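Local coordinates for protein pectate lyase/Amb allergen (Acidovorax citrulli, PDB 4HWV) that probably cleaves pectate, a plant cell-wall polysaccharide, by calcium-dependent beta-elimination, as a secreted lyase of polysaccharide lyase family 1, at residues Ala339-Gly344 against Gly375-Glu380; Ser422-Ser427 against Asp437-Val442; Asp101-Gly106 against Glu153-Val158. All coordinates share one frame; numbering follows the deposited sequence.

How the contacts relate
Contact 3 comes first along the chain, then contact 1, then contact 2, each closing before the next opens. Contacts 1 and 2 are close, with centres about 10 Å apart. Contact 1 uses strand 376-387 and contact 2 strand 423-427, its parallel neighbour in late coils of the right-handed beta-helix. A379 N lies 2.8 Å from Y425 O and G375 O lies 2.9 Å from T423 N, both probable hydrogen bonds. Contact 3 joins helices 100-105 and 143-159, across the chain's centre, its own centre about 36 Å from that of contact 1 and about 45 Å from that of contact 2. Contacts 1 and 2 build the solenoid; contact 3 lies in helices packed outside it.

Contact 1. Residues Ala339-Gly344 against Gly375-Glu380; sequences ARVRYG and GKVHAE
This is a buried contact between a corner and a strand start: V341 to G344 meet G375 to V377 where strand 340-341 turns away and strand 376-387 begins. One backbone hydrogen bond, one valine pair and one water join the two sides. K376 N donates to G344 O at 2.9 Å, where strands 345-356 and 376-387 begin to pair in parallel. Y343 N and G375 N lie 3.4 Å apart, two donors that make no bond. The CA of G375 lies 3.7 Å from V341 O.

The apolar half is V341 against V377. CG2 of V377 comes against the branch point of V341, 3.8 Å from its CB, and also touches both V341 methyls. In V377 this methyl sits beside the backbone N, anti to the carbonyl carbon. CG1 of V341 reaches the CA of G375 at 4.0 Å.

The setting is the right-handed parallel beta-helix of the pectate lyases, with the two segments in successive coils. Strand 340-341 lies in one parallel sheet, and strand 376-387 pairs with strands 345-356 and 423-427 on another face of the solenoid. V377 also touches L348 and F424 of those two strands, so it belongs to a stack of apolar side chains inside.

The polar half lies at K376. A bend at chi4 (63°) turns NZ toward a water. This water donates to Y343 O at 2.6 Å and accepts from K376 NZ at 2.8 Å. NZ also donates to E419 O and S374 O, so two carbonyls and a water take up the ammonium group. The R342 side chain leaves the backbone away from G375. Its NE makes a salt bridge with D310, and NH1 of R340 lies over the centre of its guanidinium, 3.2 Å above the plane.

Contact 2. Residues Ser422-Ser427 against Asp437-Val442; sequences STFYDS and DLTAAV
Strand 423-427 and helix 438-442 run nearly antiparallel, at 153°, with axes 7.8 Å apart and D426 nearest T439. The strand is in the last coil of the parallel beta-helix, and the helix packs against this end of the solenoid. D437 is its N-cap, OD1 accepting from A440 N.

D426 grips the first turn of the helix. Its CG lies between backbone N and carbonyl carbon (chi1 81°), which brings it near the N-H groups of L438 and T439. OD1 accepts twice from T439: from OG1 at 2.7 Å, through the anti lone pair, and from N at 2.9 Å, above the carboxylate plane. OD2 accepts from L438 N at 3.1 Å and bonds T429 OG1. The positive helix end would be expected to stabilise this carboxylate against the nearby charge of D437, whose OD1 lies 3.8 Å from D426 OD1.

F424 fills the apolar side. V442 CG2 lies over its ring, 3.7 Å from the centroid and 5° off the normal, a CH-pi contact. L438 CB approaches obliquely, and T439 OG1 lies at the ring edge.

A water accepts from D426 N at 3.1 Å and donates to T439 OG1 at 2.7 Å.

Contact 3. Residues Asp101-Gly106 against Glu153-Val158; sequences DRYVAG and ELQRRV
Y103 of helix 100-105 reaches across to L154, Q155 and V158 of helix 143-159. The helix segments cross at 113° with axes 9.8 Å apart, and the Y103 ring supplies most of its segment's share of the contact. The disulfide C108-C150 ties the chain just beyond G106 to the stretch just before E153.

From CB, a chi1 of -79° sets CG beside the backbone N and anti to the carbonyl carbon. CD1 meets L154 first: CG of the leucine lies at the ring edge, in plane, 3.7 Å from CD1. CE1 comes next and comes down on the helix backbone, 3.3 Å from the CA of Q155. CZ lies 3.5 Å from Q155 CB, which sits over one face of the ring, toward the rim, and forms a CH-pi contact. On the other ring branch, CE2 meets the amide end of Q155, 3.5 Å from NE2, with ring and amide planes 51° apart. The tip OH lies 3.6 Å from V158 CG1. L154 CD2 also touches G106 O at 3.6 Å.

The two segments share no direct hydrogen bond, so they meet by packing alone. Their polar tips converge instead on a third residue: Y103 OH and Q155 NE2 both bond to N90 OD1, while Q155 OE1 takes the N-H of D208. This implies that the buried hydroxyl and amide are satisfied from outside the helix pair, and is consistent with N90 OD1 holding ring tip and amide in place together.

Contact 1. Residues Ala339-Gly344 against Gly375-Glu380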
# COMPACT_ATOMS: atom_id res chain seq x y z
N ALA A 339 -9.36 -14.37 -17.18
CA ALA A 339 -8.30 -15.32 -16.81
C ALA A 339 -7.54 -15.75 -18.08
O ALA A 339 -8.08 -15.62 -19.19
CB ALA A 339 -8.92 -16.56 -16.14
N ARG A 340 -6.33 -16.27 -17.90
CA ARG A 340 -5.59 -16.84 -19.03
C ARG A 340 -5.77 -18.35 -19.00
O ARG A 340 -5.33 -19.02 -18.06
CB ARG A 340 -4.10 -16.49 -18.95
CG ARG A 340 -3.34 -16.82 -20.23
CD ARG A 340 -1.82 -17.00 -20.01
NE ARG A 340 -1.12 -16.97 -21.30
CZ ARG A 340 -1.12 -17.99 -22.17
NH1 ARG A 340 -1.75 -19.13 -21.89
NH2 ARG A 340 -0.49 -17.86 -23.33
N VAL A 341 -6.43 -18.91 -20.02
CA VAL A 341 -6.88 -20.30 -19.97
C VAL A 341 -6.23 -21.23 -20.99
O VAL A 341 -6.44 -21.09 -22.21
CB VAL A 341 -8.40 -20.38 -20.14
CG1 VAL A 341 -8.84 -21.83 -20.07
CG2 VAL A 341 -9.08 -19.51 -19.07
N ARG A 342 -5.43 -22.17 -20.49
CA ARG A 342 -4.97 -23.32 -21.29
C ARG A 342 -5.68 -24.58 -20.81
O ARG A 342 -5.95 -24.69 -19.63
CB ARG A 342 -3.47 -23.59 -21.12
CG ARG A 342 -2.54 -22.49 -21.59
CD ARG A 342 -1.11 -22.90 -21.26
NE ARG A 342 -0.09 -22.03 -21.83
CZ ARG A 342 0.64 -21.15 -21.15
NH1 ARG A 342 0.48 -21.00 -19.85
NH2 ARG A 342 1.57 -20.44 -21.78
N TYR A 343 -5.97 -25.49 -21.75
CA TYR A 343 -6.38 -26.88 -21.47
C TYR A 343 -7.71 -27.09 -20.76
O TYR A 343 -8.37 -28.07 -21.05
CB TYR A 343 -5.25 -27.70 -20.81
CG TYR A 343 -4.16 -27.97 -21.83
CD1 TYR A 343 -4.37 -28.87 -22.88
CD2 TYR A 343 -2.97 -27.25 -21.82
CE1 TYR A 343 -3.41 -29.07 -23.86
CE2 TYR A 343 -2.00 -27.44 -22.79
CZ TYR A 343 -2.24 -28.35 -23.82
OH TYR A 343 -1.30 -28.55 -24.80
N GLY A 344 -8.11 -26.18 -19.87
CA GLY A 344 -9.31 -26.39 -19.07
C GLY A 344 -10.61 -25.91 -19.70
O GLY A 344 -10.62 -25.09 -20.63
N GLY A 375 -7.57 -24.27 -24.44
CA GLY A 375 -8.57 -23.78 -23.50
C GLY A 375 -9.95 -23.85 -24.11
O GLY A 375 -10.13 -23.83 -25.33
N LYS A 376 -10.96 -23.92 -23.25
CA LYS A 376 -12.34 -23.96 -23.71
C LYS A 376 -13.12 -23.00 -22.82
O LYS A 376 -13.55 -23.33 -21.71
CB LYS A 376 -12.88 -25.39 -23.67
CG LYS A 376 -12.08 -26.33 -24.59
CD LYS A 376 -12.50 -27.78 -24.51
CE LYS A 376 -11.48 -28.63 -25.26
NZ LYS A 376 -10.12 -28.54 -24.62
N VAL A 377 -13.25 -21.77 -23.31
CA VAL A 377 -13.75 -20.65 -22.52
C VAL A 377 -15.20 -20.37 -22.86
O VAL A 377 -15.58 -20.31 -24.03
CB VAL A 377 -12.88 -19.39 -22.75
CG1 VAL A 377 -13.45 -18.20 -22.02
CG2 VAL A 377 -11.44 -19.66 -22.33
N HIS A 378 -16.02 -20.20 -21.82
CA HIS A 378 -17.44 -19.93 -22.00
C HIS A 378 -17.76 -18.71 -21.13
O HIS A 378 -17.72 -18.81 -19.90
CB HIS A 378 -18.26 -21.14 -21.54
CG HIS A 378 -19.69 -21.14 -22.00
ND1 HIS A 378 -20.09 -21.76 -23.16
CD2 HIS A 378 -20.81 -20.61 -21.44
CE1 HIS A 378 -21.39 -21.60 -23.31
NE2 HIS A 378 -21.86 -20.92 -22.28
N ALA A 379 -18.07 -17.58 -21.76
CA ALA A 379 -18.23 -16.31 -21.05
C ALA A 379 -19.65 -15.79 -21.22
O ALA A 379 -20.10 -15.60 -22.34
CB ALA A 379 -17.24 -15.28 -21.59
N GLU A 380 -20.35 -15.53 -20.11
CA GLU A 380 -21.73 -15.07 -20.19
C GLU A 380 -22.01 -13.90 -19.26
O GLU A 380 -21.70 -13.96 -18.07
CB GLU A 380 -22.70 -16.21 -19.84
CG GLU A 380 -22.72 -17.32 -20.89
CD GLU A 380 -23.39 -18.59 -20.43
OE1 GLU A 380 -23.13 -19.01 -19.28
OE2 GLU A 380 -24.15 -19.18 -21.22
O HOH W 1 -10.65 -29.07 -21.94

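Contact 2. Residues Ser422-Ser427 against Asp437-Val442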
# COMPACT_ATOMS: atom_id res chain seq x y z
N SER A 422 -9.19 -25.62 -29.11
CA SER A 422 -9.18 -24.35 -28.40
C SER A 422 -10.45 -23.63 -28.81
O SER A 422 -10.60 -23.29 -29.99
CB SER A 422 -7.98 -23.50 -28.83
OG SER A 422 -6.74 -24.16 -28.59
N THR A 423 -11.37 -23.42 -27.87
CA THR A 423 -12.68 -22.88 -28.23
C THR A 423 -13.09 -21.72 -27.33
O THR A 423 -12.68 -21.63 -26.17
CB THR A 423 -13.77 -23.97 -28.21
OG1 THR A 423 -14.06 -24.36 -26.87
CG2 THR A 423 -13.34 -25.20 -29.00
N PHE A 424 -13.89 -20.83 -27.89
CA PHE A 424 -14.35 -19.65 -27.15
C PHE A 424 -15.80 -19.35 -27.49
O PHE A 424 -16.19 -19.33 -28.66
CB PHE A 424 -13.45 -18.44 -27.49
CG PHE A 424 -13.80 -17.19 -26.70
CD1 PHE A 424 -14.81 -16.33 -27.13
CD2 PHE A 424 -13.10 -16.86 -25.55
CE1 PHE A 424 -15.11 -15.17 -26.40
CE2 PHE A 424 -13.40 -15.72 -24.82
CZ PHE A 424 -14.41 -14.88 -25.25
N TYR A 425 -16.60 -19.12 -26.46
CA TYR A 425 -17.99 -18.71 -26.60
C TYR A 425 -18.21 -17.50 -25.72
O TYR A 425 -17.77 -17.47 -24.58
CB TYR A 425 -18.93 -19.83 -26.16
CG TYR A 425 -20.39 -19.44 -26.09
CD1 TYR A 425 -20.93 -18.90 -24.93
CD2 TYR A 425 -21.23 -19.63 -27.18
CE1 TYR A 425 -22.27 -18.53 -24.85
CE2 TYR A 425 -22.57 -19.28 -27.11
CZ TYR A 425 -23.09 -18.73 -25.95
OH TYR A 425 -24.42 -18.39 -25.88
N ASP A 426 -18.91 -16.49 -26.23
CA ASP A 426 -19.46 -15.48 -25.33
C ASP A 426 -20.86 -15.04 -25.72
O ASP A 426 -21.25 -15.08 -26.90
CB ASP A 426 -18.55 -14.25 -25.13
CG ASP A 426 -18.64 -13.22 -26.26
OD1 ASP A 426 -18.50 -13.62 -27.44
OD2 ASP A 426 -18.83 -12.01 -25.98
N SER A 427 -21.61 -14.64 -24.70
CA SER A 427 -22.92 -14.05 -24.88
C SER A 427 -23.11 -13.00 -23.80
O SER A 427 -22.60 -13.14 -22.68
CB SER A 427 -23.99 -15.13 -24.75
OG SER A 427 -25.27 -14.60 -24.99
N ASP A 437 -18.87 -8.12 -28.84
CA ASP A 437 -18.73 -9.47 -29.36
C ASP A 437 -17.30 -9.96 -29.16
O ASP A 437 -16.43 -9.74 -30.00
CB ASP A 437 -19.10 -9.51 -30.86
CG ASP A 437 -19.12 -10.92 -31.44
OD1 ASP A 437 -18.62 -11.85 -30.78
OD2 ASP A 437 -19.67 -11.08 -32.55
N LEU A 438 -17.04 -10.63 -28.05
CA LEU A 438 -15.67 -11.06 -27.77
C LEU A 438 -15.24 -12.17 -28.70
O LEU A 438 -14.07 -12.29 -29.04
CB LEU A 438 -15.50 -11.52 -26.32
CG LEU A 438 -15.83 -10.47 -25.24
CD1 LEU A 438 -15.60 -11.05 -23.85
CD2 LEU A 438 -15.04 -9.17 -25.42
N THR A 439 -16.19 -13.01 -29.12
CA THR A 439 -15.86 -14.13 -30.00
C THR A 439 -15.27 -13.64 -31.33
O THR A 439 -14.30 -14.20 -31.83
CB THR A 439 -17.07 -15.03 -30.24
OG1 THR A 439 -17.52 -15.56 -28.98
CG2 THR A 439 -16.72 -16.18 -31.16
N ALA A 440 -15.84 -12.57 -31.88
CA ALA A 440 -15.31 -11.99 -33.11
C ALA A 440 -13.87 -11.51 -32.91
O ALA A 440 -13.01 -11.69 -33.79
CB ALA A 440 -16.21 -10.85 -33.60
N ALA A 441 -13.60 -10.91 -31.76
CA ALA A 441 -12.24 -10.48 -31.46
C ALA A 441 -11.29 -11.66 -31.34
O ALA A 441 -10.17 -11.63 -31.83
CB ALA A 441 -12.20 -9.63 -30.20
N VAL A 442 -11.76 -12.73 -30.70
CA VAL A 442 -10.94 -13.92 -30.56
C VAL A 442 -10.58 -14.52 -31.93
O VAL A 442 -9.44 -14.92 -32.15
CB VAL A 442 -11.60 -14.95 -29.62
CG1 VAL A 442 -10.91 -16.32 -29.69
CG2 VAL A 442 -11.60 -14.39 -28.20
O HOH W 2 -19.65 -17.23 -29.20
O HOH W 3 -20.46 -13.43 -29.38

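Contact 3. Residues Asp101-Gly106 against Glu153-Val158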
# COMPACT_ATOMS: atom_id res chain seq x y z
N ASP A 101 17.45 -9.54 4.76
CA ASP A 101 18.72 -9.83 5.44
C ASP A 101 18.69 -11.06 6.32
O ASP A 101 19.68 -11.77 6.41
CB ASP A 101 19.24 -8.61 6.19
CG ASP A 101 19.94 -7.66 5.26
OD1 ASP A 101 21.13 -7.92 4.99
OD2 ASP A 101 19.30 -6.71 4.76
N ARG A 102 17.57 -11.30 6.98
CA ARG A 102 17.41 -12.53 7.75
C ARG A 102 17.49 -13.76 6.84
O ARG A 102 18.13 -14.76 7.16
CB ARG A 102 16.06 -12.50 8.50
CG ARG A 102 16.03 -11.65 9.79
CD ARG A 102 16.02 -12.57 11.02
NE ARG A 102 17.33 -13.20 11.10
CZ ARG A 102 18.40 -12.64 11.67
NH1 ARG A 102 18.31 -11.46 12.26
NH2 ARG A 102 19.54 -13.29 11.64
N TYR A 103 16.79 -13.70 5.70
CA TYR A 103 16.80 -14.84 4.79
C TYR A 103 18.21 -15.12 4.26
O TYR A 103 18.61 -16.28 4.12
CB TYR A 103 15.84 -14.63 3.63
CG TYR A 103 14.39 -14.90 3.98
CD1 TYR A 103 13.99 -16.17 4.38
CD2 TYR A 103 13.42 -13.92 3.87
CE1 TYR A 103 12.69 -16.44 4.70
CE2 TYR A 103 12.09 -14.18 4.18
CZ TYR A 103 11.74 -15.45 4.58
OH TYR A 103 10.43 -15.73 4.88
N VAL A 104 18.97 -14.06 3.98
CA VAL A 104 20.36 -14.23 3.54
C VAL A 104 21.22 -14.82 4.68
O VAL A 104 21.95 -15.80 4.47
CB VAL A 104 20.94 -12.91 3.02
CG1 VAL A 104 22.46 -13.04 2.80
CG2 VAL A 104 20.21 -12.50 1.74
N ALA A 105 21.10 -14.24 5.87
CA ALA A 105 21.93 -14.65 7.01
C ALA A 105 21.61 -16.06 7.49
O ALA A 105 22.48 -16.74 8.01
CB ALA A 105 21.77 -13.66 8.17
N GLY A 106 20.36 -16.50 7.32
CA GLY A 106 19.91 -17.75 7.91
C GLY A 106 19.81 -18.89 6.89
O GLY A 106 19.24 -19.94 7.18
N GLU A 153 14.79 -20.17 -1.33
CA GLU A 153 14.34 -21.48 -0.88
C GLU A 153 13.87 -21.46 0.56
O GLU A 153 12.86 -22.08 0.90
CB GLU A 153 15.44 -22.52 -1.06
CG GLU A 153 14.98 -23.92 -0.67
CD GLU A 153 13.93 -24.44 -1.62
OE1 GLU A 153 13.98 -24.13 -2.83
OE2 GLU A 153 13.05 -25.17 -1.15
N LEU A 154 14.59 -20.74 1.43
CA LEU A 154 14.14 -20.57 2.81
C LEU A 154 12.83 -19.78 2.84
O LEU A 154 11.90 -20.17 3.53
CB LEU A 154 15.23 -19.91 3.67
CG LEU A 154 14.86 -19.68 5.14
CD1 LEU A 154 14.41 -20.98 5.82
CD2 LEU A 154 16.01 -19.05 5.91
N GLN A 155 12.72 -18.68 2.09
CA GLN A 155 11.45 -17.96 2.07
C GLN A 155 10.30 -18.85 1.59
O GLN A 155 9.22 -18.82 2.17
CB GLN A 155 11.54 -16.65 1.25
CG GLN A 155 10.22 -15.88 1.29
CD GLN A 155 10.33 -14.45 0.82
OE1 GLN A 155 10.91 -14.18 -0.22
NE2 GLN A 155 9.80 -13.52 1.62
N ARG A 156 10.55 -19.65 0.55
CA ARG A 156 9.53 -20.57 0.06
C ARG A 156 9.01 -21.48 1.17
O ARG A 156 7.80 -21.66 1.33
CB ARG A 156 10.09 -21.41 -1.08
CG ARG A 156 9.05 -22.32 -1.69
CD ARG A 156 9.66 -23.23 -2.75
NE ARG A 156 10.14 -22.53 -3.96
CZ ARG A 156 9.37 -22.21 -5.01
NH1 ARG A 156 8.07 -22.46 -5.00
NH2 ARG A 156 9.92 -21.63 -6.07
N ARG A 157 9.93 -22.01 1.97
CA ARG A 157 9.57 -22.94 3.04
C ARG A 157 8.87 -22.25 4.22
O ARG A 157 8.21 -22.92 5.03
CB ARG A 157 10.82 -23.69 3.47
CG ARG A 157 11.33 -24.62 2.34
CD ARG A 157 12.70 -25.24 2.58
NE ARG A 157 12.63 -26.19 3.67
CZ ARG A 157 13.24 -26.02 4.83
NH1 ARG A 157 13.98 -24.93 5.01
NH2 ARG A 157 13.13 -26.92 5.80
N VAL A 158 8.97 -20.93 4.29
CA VAL A 158 8.27 -20.17 5.32
C VAL A 158 6.88 -19.73 4.83
O VAL A 158 5.89 -19.92 5.52
CB VAL A 158 9.11 -18.94 5.72
CG1 VAL A 158 8.33 -18.01 6.64
CG2 VAL A 158 10.38 -19.39 6.41